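Particle-associated glycoside hydrolase (Acinetobacter phage Fri1, PDB 6C72) probably degrades the capsular polysaccharide of Acinetobacter baumannii as a trimeric phage tailspike, so that the virus can reach the host cell. Local coordinates at residues 264-269 and 289-294; 297-302 and 322-327. One frame throughout, in Å; residues are numbered along the deposited sequence.

Contact 1 of 2, residues 264-269 and 289-294; sequences FLDARR and QLKPEL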
loop_
_atom_site.group_PDB
_atom_site.type_symbol
_atom_site.label_atom_id
_atom_site.label_comp_id
_atom_site.label_asym_id
_atom_site.label_seq_id
_atom_site.Cartn_x
_atom_site.Cartn_y
_atom_site.Cartn_z
ATOM N N PHE A 264 3.692 -22.936 -5.945
ATOM C CA PHE A 264 3.478 -23.364 -7.322
ATOM C C PHE A 264 4.822 -23.859 -7.849
ATOM O O PHE A 264 5.709 -23.070 -8.187
ATOM C CB PHE A 264 2.871 -22.220 -8.126
ATOM C CG PHE A 264 1.633 -21.641 -7.476
ATOM C CD1 PHE A 264 0.415 -22.287 -7.578
ATOM C CD2 PHE A 264 1.696 -20.483 -6.724
ATOM C CE1 PHE A 264 -0.721 -21.777 -6.975
ATOM C CE2 PHE A 264 0.554 -19.967 -6.118
ATOM C CZ PHE A 264 -0.656 -20.613 -6.256
ATOM N N LEU A 265 4.986 -25.182 -7.883
ATOM C CA LEU A 265 6.293 -25.764 -8.147
ATOM C C LEU A 265 6.410 -26.159 -9.610
ATOM O O LEU A 265 5.800 -25.518 -10.473
ATOM C CB LEU A 265 6.544 -26.965 -7.235
ATOM C CG LEU A 265 6.317 -26.721 -5.743
ATOM C CD1 LEU A 265 6.554 -28.014 -4.935
ATOM C CD2 LEU A 265 7.196 -25.597 -5.213
ATOM N N ASP A 266 7.158 -27.228 -9.886
ATOM C CA ASP A 266 7.553 -27.535 -11.249
ATOM C C ASP A 266 6.337 -27.759 -12.136
ATOM O O ASP A 266 5.364 -28.414 -11.743
ATOM C CB ASP A 266 8.446 -28.773 -11.286
ATOM C CG ASP A 266 7.757 -30.003 -10.709
ATOM O OD1 ASP A 266 7.511 -30.028 -9.483
ATOM O OD2 ASP A 266 7.424 -30.934 -11.483
ATOM N N ALA A 267 6.400 -27.184 -13.332
ATOM C CA ALA A 267 5.421 -27.400 -14.380
ATOM C C ALA A 267 6.152 -27.279 -15.708
ATOM O O ALA A 267 7.164 -26.580 -15.805
ATOM C CB ALA A 267 4.260 -26.404 -14.286
ATOM N N ARG A 268 5.643 -27.974 -16.727
ATOM C CA ARG A 268 6.360 -28.071 -17.995
ATOM C C ARG A 268 6.228 -26.830 -18.862
ATOM O O ARG A 268 6.965 -26.715 -19.853
ATOM C CB ARG A 268 5.889 -29.286 -18.792
ATOM C CG ARG A 268 5.944 -30.612 -18.025
ATOM C CD ARG A 268 7.333 -30.909 -17.475
ATOM N NE ARG A 268 8.359 -30.942 -18.515
ATOM C CZ ARG A 268 8.564 -31.988 -19.310
ATOM N NH1 ARG A 268 7.803 -33.067 -19.188
ATOM N NH2 ARG A 268 9.519 -31.965 -20.228
ATOM N N ARG A 269 5.323 -25.907 -18.528
ATOM C CA ARG A 269 5.274 -24.635 -19.239
ATOM C C ARG A 269 5.657 -23.503 -18.288
ATOM O O ARG A 269 6.781 -23.008 -18.358
ATOM C CB ARG A 269 3.896 -24.400 -19.875
ATOM C CG ARG A 269 3.900 -23.260 -20.905
ATOM C CD ARG A 269 2.700 -23.292 -21.849
ATOM N NE ARG A 269 1.443 -22.979 -21.168
ATOM C CZ ARG A 269 0.242 -23.016 -21.743
ATOM N NH1 ARG A 269 0.110 -23.347 -23.031
ATOM N NH2 ARG A 269 -0.835 -22.721 -21.024
ATOM N N GLN A 289 10.895 -23.506 -10.232
ATOM C CA GLN A 289 11.276 -24.518 -11.224
ATOM C C GLN A 289 12.607 -25.138 -10.790
ATOM O O GLN A 289 13.673 -24.786 -11.288
ATOM C CB GLN A 289 11.370 -23.895 -12.612
ATOM C CG GLN A 289 10.038 -23.374 -13.148
ATOM C CD GLN A 289 9.176 -24.463 -13.806
ATOM O OE1 GLN A 289 9.291 -25.644 -13.489
ATOM N NE2 GLN A 289 8.305 -24.054 -14.727
ATOM N N LEU A 290 12.536 -26.108 -9.883
ATOM C CA LEU A 290 13.730 -26.721 -9.315
ATOM C C LEU A 290 13.960 -28.147 -9.810
ATOM O O LEU A 290 14.742 -28.888 -9.209
ATOM C CB LEU A 290 13.660 -26.695 -7.788
ATOM C CG LEU A 290 13.591 -25.293 -7.180
ATOM C CD1 LEU A 290 13.674 -25.358 -5.659
ATOM C CD2 LEU A 290 14.696 -24.395 -7.746
ATOM N N LYS A 291 13.318 -28.545 -10.910
ATOM C CA LYS A 291 13.513 -29.860 -11.517
ATOM C C LYS A 291 14.016 -29.653 -12.941
ATOM O O LYS A 291 13.239 -29.767 -13.902
ATOM C CB LYS A 291 12.220 -30.671 -11.497
ATOM C CG LYS A 291 11.602 -30.808 -10.118
ATOM C CD LYS A 291 10.808 -32.082 -10.009
ATOM C CE LYS A 291 10.336 -32.343 -8.582
ATOM N NZ LYS A 291 9.609 -33.659 -8.525
ATOM N N PRO A 292 15.314 -29.390 -13.120
ATOM C CA PRO A 292 15.808 -29.010 -14.459
ATOM C C PRO A 292 15.618 -30.084 -15.511
ATOM O O PRO A 292 15.509 -29.758 -16.703
ATOM C CB PRO A 292 17.299 -28.725 -14.224
ATOM C CG PRO A 292 17.448 -28.593 -12.738
ATOM C CD PRO A 292 16.390 -29.446 -12.124
ATOM N N GLU A 293 15.564 -31.355 -15.107
ATOM C CA GLU A 293 15.343 -32.426 -16.066
ATOM C C GLU A 293 13.952 -32.363 -16.684
ATOM O O GLU A 293 13.760 -32.843 -17.805
ATOM C CB GLU A 293 15.563 -33.785 -15.392
ATOM C CG GLU A 293 14.526 -34.141 -14.322
ATOM C CD GLU A 293 14.740 -33.449 -12.958
ATOM O OE1 GLU A 293 15.649 -32.599 -12.807
ATOM O OE2 GLU A 293 13.983 -33.785 -12.017
ATOM N N LEU A 294 12.988 -31.751 -15.994
ATOM C CA LEU A 294 11.642 -31.552 -16.530
ATOM C C LEU A 294 11.622 -30.184 -17.192
ATOM O O LEU A 294 11.253 -29.172 -16.585
ATOM C CB LEU A 294 10.612 -31.657 -15.418
ATOM C CG LEU A 294 10.558 -32.996 -14.678
ATOM C CD1 LEU A 294 9.631 -32.835 -13.468
ATOM C CD2 LEU A 294 10.056 -34.106 -15.610
HETATM O O HOH W 1 7.062 -33.639 -10.533
HETATM O O HOH W 2 9.253 -28.649 -14.870
#
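Q289 reaches back over the backbone of A267 and holds it with both ends of its amide. NE2 donates to A267 O at 3.0 Å, with the acceptor almost in the amide plane, while OE1 takes the N-H of A267 at 3.3 Å from a donor well above the carbonyl plane. A bend at chi2 (-83°) swings CD toward A267. NE2 has a second, weak bond to Y298 O.

The D266 side chain crosses that of K291 obliquely, D266 CG 3.8 Å from K291 CD, and K291 NZ stays 4.3 Å from D266 OD1, too far for a salt bridge. A water joins them instead, donating to D266 OD2 and accepting from K291 NZ; OD1 turns to S237 OG. L294 CD1 also touches OD2. The R268 chain, bent at chi2 and chi3, brings NE to 3.6 Å from L294 C, with L294 crossing it at about a right angle; NE bonds T295 O.

The contact joins the loops leaving the parallel strands 263-264 and 286-289, before strands 272-275 and 300-302; G238 and F239, after strand 234-237, bond the first loop from its other side.

Contact 2 of 2, residues 297-302 and 322-327; sequences VYLFDI and FNALAS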
loop_
_atom_site.group_PDB
_atom_site.type_symbol
_atom_site.label_atom_id
_atom_site.label_comp_id
_atom_site.label_asym_id
_atom_site.label_seq_id
_atom_site.Cartn_x
_atom_site.Cartn_y
_atom_site.Cartn_z
ATOM N N VAL A 297 9.205 -23.677 -19.859
ATOM C CA VAL A 297 9.245 -22.513 -20.746
ATOM C C VAL A 297 9.622 -21.249 -19.978
ATOM O O VAL A 297 10.666 -20.639 -20.243
ATOM C CB VAL A 297 7.898 -22.332 -21.474
ATOM C CG1 VAL A 297 7.994 -21.207 -22.516
ATOM C CG2 VAL A 297 7.450 -23.662 -22.106
ATOM N N TYR A 298 8.779 -20.838 -19.033
ATOM C CA TYR A 298 9.062 -19.682 -18.195
ATOM C C TYR A 298 8.810 -20.032 -16.735
ATOM O O TYR A 298 8.302 -21.106 -16.401
ATOM C CB TYR A 298 8.205 -18.469 -18.567
ATOM C CG TYR A 298 8.189 -18.090 -20.032
ATOM C CD1 TYR A 298 9.365 -17.796 -20.704
ATOM C CD2 TYR A 298 6.979 -17.964 -20.725
ATOM C CE1 TYR A 298 9.356 -17.432 -22.036
ATOM C CE2 TYR A 298 6.954 -17.580 -22.065
ATOM C CZ TYR A 298 8.150 -17.317 -22.707
ATOM O OH TYR A 298 8.160 -16.938 -24.022
ATOM N N LEU A 299 9.141 -19.089 -15.860
ATOM C CA LEU A 299 8.912 -19.284 -14.437
ATOM C C LEU A 299 7.499 -18.862 -14.036
ATOM O O LEU A 299 6.712 -19.683 -13.554
ATOM C CB LEU A 299 9.979 -18.525 -13.640
ATOM C CG LEU A 299 9.935 -18.592 -12.117
ATOM C CD1 LEU A 299 9.898 -20.035 -11.589
ATOM C CD2 LEU A 299 11.155 -17.857 -11.568
ATOM N N PHE A 300 7.162 -17.596 -14.251
ATOM C CA PHE A 300 5.865 -17.039 -13.890
ATOM C C PHE A 300 5.447 -16.117 -15.024
ATOM O O PHE A 300 6.236 -15.272 -15.452
ATOM C CB PHE A 300 5.940 -16.289 -12.556
ATOM C CG PHE A 300 4.678 -15.572 -12.192
ATOM C CD1 PHE A 300 3.678 -16.210 -11.491
ATOM C CD2 PHE A 300 4.485 -14.253 -12.565
ATOM C CE1 PHE A 300 2.517 -15.546 -11.172
ATOM C CE2 PHE A 300 3.320 -13.588 -12.248
ATOM C CZ PHE A 300 2.346 -14.232 -11.548
ATOM N N ASP A 301 4.240 -16.302 -15.552
ATOM C CA ASP A 301 3.893 -15.698 -16.838
ATOM C C ASP A 301 2.586 -14.920 -16.724
ATOM O O ASP A 301 1.513 -15.514 -16.607
ATOM C CB ASP A 301 3.792 -16.780 -17.917
ATOM C CG ASP A 301 3.892 -16.223 -19.332
ATOM O OD1 ASP A 301 4.259 -15.041 -19.503
ATOM O OD2 ASP A 301 3.613 -16.979 -20.285
ATOM N N ILE A 302 2.673 -13.591 -16.783
ATOM C CA ILE A 302 1.501 -12.755 -17.032
ATOM C C ILE A 302 1.475 -12.509 -18.535
ATOM O O ILE A 302 2.195 -11.647 -19.040
ATOM C CB ILE A 302 1.547 -11.441 -16.258
ATOM C CG1 ILE A 302 1.560 -11.698 -14.757
ATOM C CG2 ILE A 302 0.374 -10.567 -16.650
ATOM C CD1 ILE A 302 1.671 -10.432 -13.932
ATOM N N PHE A 322 10.478 -16.228 -6.225
ATOM C CA PHE A 322 10.606 -16.722 -7.581
ATOM C C PHE A 322 11.981 -17.358 -7.689
ATOM O O PHE A 322 12.991 -16.683 -7.481
ATOM C CB PHE A 322 10.445 -15.599 -8.600
ATOM C CG PHE A 322 9.194 -14.798 -8.415
ATOM C CD1 PHE A 322 7.998 -15.211 -8.998
ATOM C CD2 PHE A 322 9.214 -13.619 -7.681
ATOM C CE1 PHE A 322 6.833 -14.475 -8.829
ATOM C CE2 PHE A 322 8.051 -12.863 -7.516
ATOM C CZ PHE A 322 6.854 -13.296 -8.089
ATOM N N ASN A 323 12.022 -18.648 -7.998
ATOM C CA ASN A 323 13.263 -19.402 -7.919
ATOM C C ASN A 323 13.355 -20.364 -9.090
ATOM O O ASN A 323 12.432 -21.145 -9.327
ATOM C CB ASN A 323 13.339 -20.153 -6.578
ATOM C CG ASN A 323 14.703 -20.728 -6.304
ATOM O OD1 ASN A 323 15.630 -20.555 -7.089
ATOM N ND2 ASN A 323 14.839 -21.415 -5.172
ATOM N N ALA A 324 14.470 -20.333 -9.802
ATOM C CA ALA A 324 14.628 -21.211 -10.948
ATOM C C ALA A 324 16.080 -21.648 -11.065
ATOM O O ALA A 324 17.001 -20.877 -10.781
ATOM C CB ALA A 324 14.170 -20.535 -12.251
ATOM N N LEU A 325 16.269 -22.903 -11.435
ATOM C CA LEU A 325 17.570 -23.408 -11.836
ATOM C C LEU A 325 17.598 -23.515 -13.352
ATOM O O LEU A 325 16.554 -23.637 -14.004
ATOM C CB LEU A 325 17.869 -24.772 -11.204
ATOM C CG LEU A 325 17.824 -24.848 -9.670
ATOM C CD1 LEU A 325 17.927 -26.309 -9.182
ATOM C CD2 LEU A 325 18.897 -23.977 -9.049
ATOM N N ALA A 326 18.798 -23.441 -13.911
ATOM C CA ALA A 326 18.935 -23.520 -15.357
ATOM C C ALA A 326 18.322 -24.820 -15.868
ATOM O O ALA A 326 18.416 -25.871 -15.221
ATOM C CB ALA A 326 20.411 -23.422 -15.754
ATOM N N SER A 327 17.638 -24.734 -17.006
ATOM C CA SER A 327 17.029 -25.900 -17.628
ATOM C C SER A 327 17.090 -25.767 -19.145
ATOM O O SER A 327 16.991 -24.659 -19.678
ATOM C CB SER A 327 15.584 -26.078 -17.166
ATOM O OG SER A 327 15.055 -27.290 -17.664
#
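The ring of F322 points an edge at the face of F300. CE1 of F322 stands over that face, 4.1 Å from F300 CG, so the touch falls at the root of the F300 ring. The ring centroids of F300 and F322 are 5.8 Å apart and the planes meet at 62°, an edge-to-face (T-shaped) pair tilted from the perpendicular. The first torsions differ: F300 CG is anti to its backbone N (chi1 174°), F322 CG anti to its carbonyl carbon (chi1 -53°).

L299 carries the rest of the contact with its two methyls. CD2 meets the base of the F322 side chain, 3.8 Å from F322 CB, and continues to A324 CB at 4.1 Å. The other branch, CD1, lies against the backbone, 3.6 Å from N323 O. One leucine thus covers three successive residues, touching the side chains of F322 and A324 and the main chain of N323 between them; the CB atoms of L299, F300, F322 and A324 all point across the contact.

More aromatic and aliphatic side chains surround the two rings: F287 meets both, edge-to-face with F300 and nearly parallel to F322, and L317 touches both phenylalanines. Strands 286-289, 321-324 and 354-357 pair in parallel in successive turns, so F287, F322 and F355 form a row of phenylalanines from turn to turn, F355 stacked on F322. Such rows of like residues inside the coil are characteristic of right-handed parallel beta-helices, the fold expected for the body of a phage tailspike.

How the contacts relate
The two contacts are in series along the chain, contact 1 closing at L294 before contact 2 opens at V297, and their centres are about 8 Å apart. They share the turn of the beta-helix that holds strands 286-289 and 300-302: contact 1 joins that turn to the preceding one through 263-264, contact 2 to the next through 321-324. Strand 286-289 pairs with both. Contact 1 links two loops near the surface; contact 2 is buried among the apolar side chains of the coil. They also touch directly: R269 O and V297 N are 2.9 Å apart, P292 O and S327 OG 2.7 Å, both probable hydrogen bonds. The loops of successive turns are thus bonded to one another.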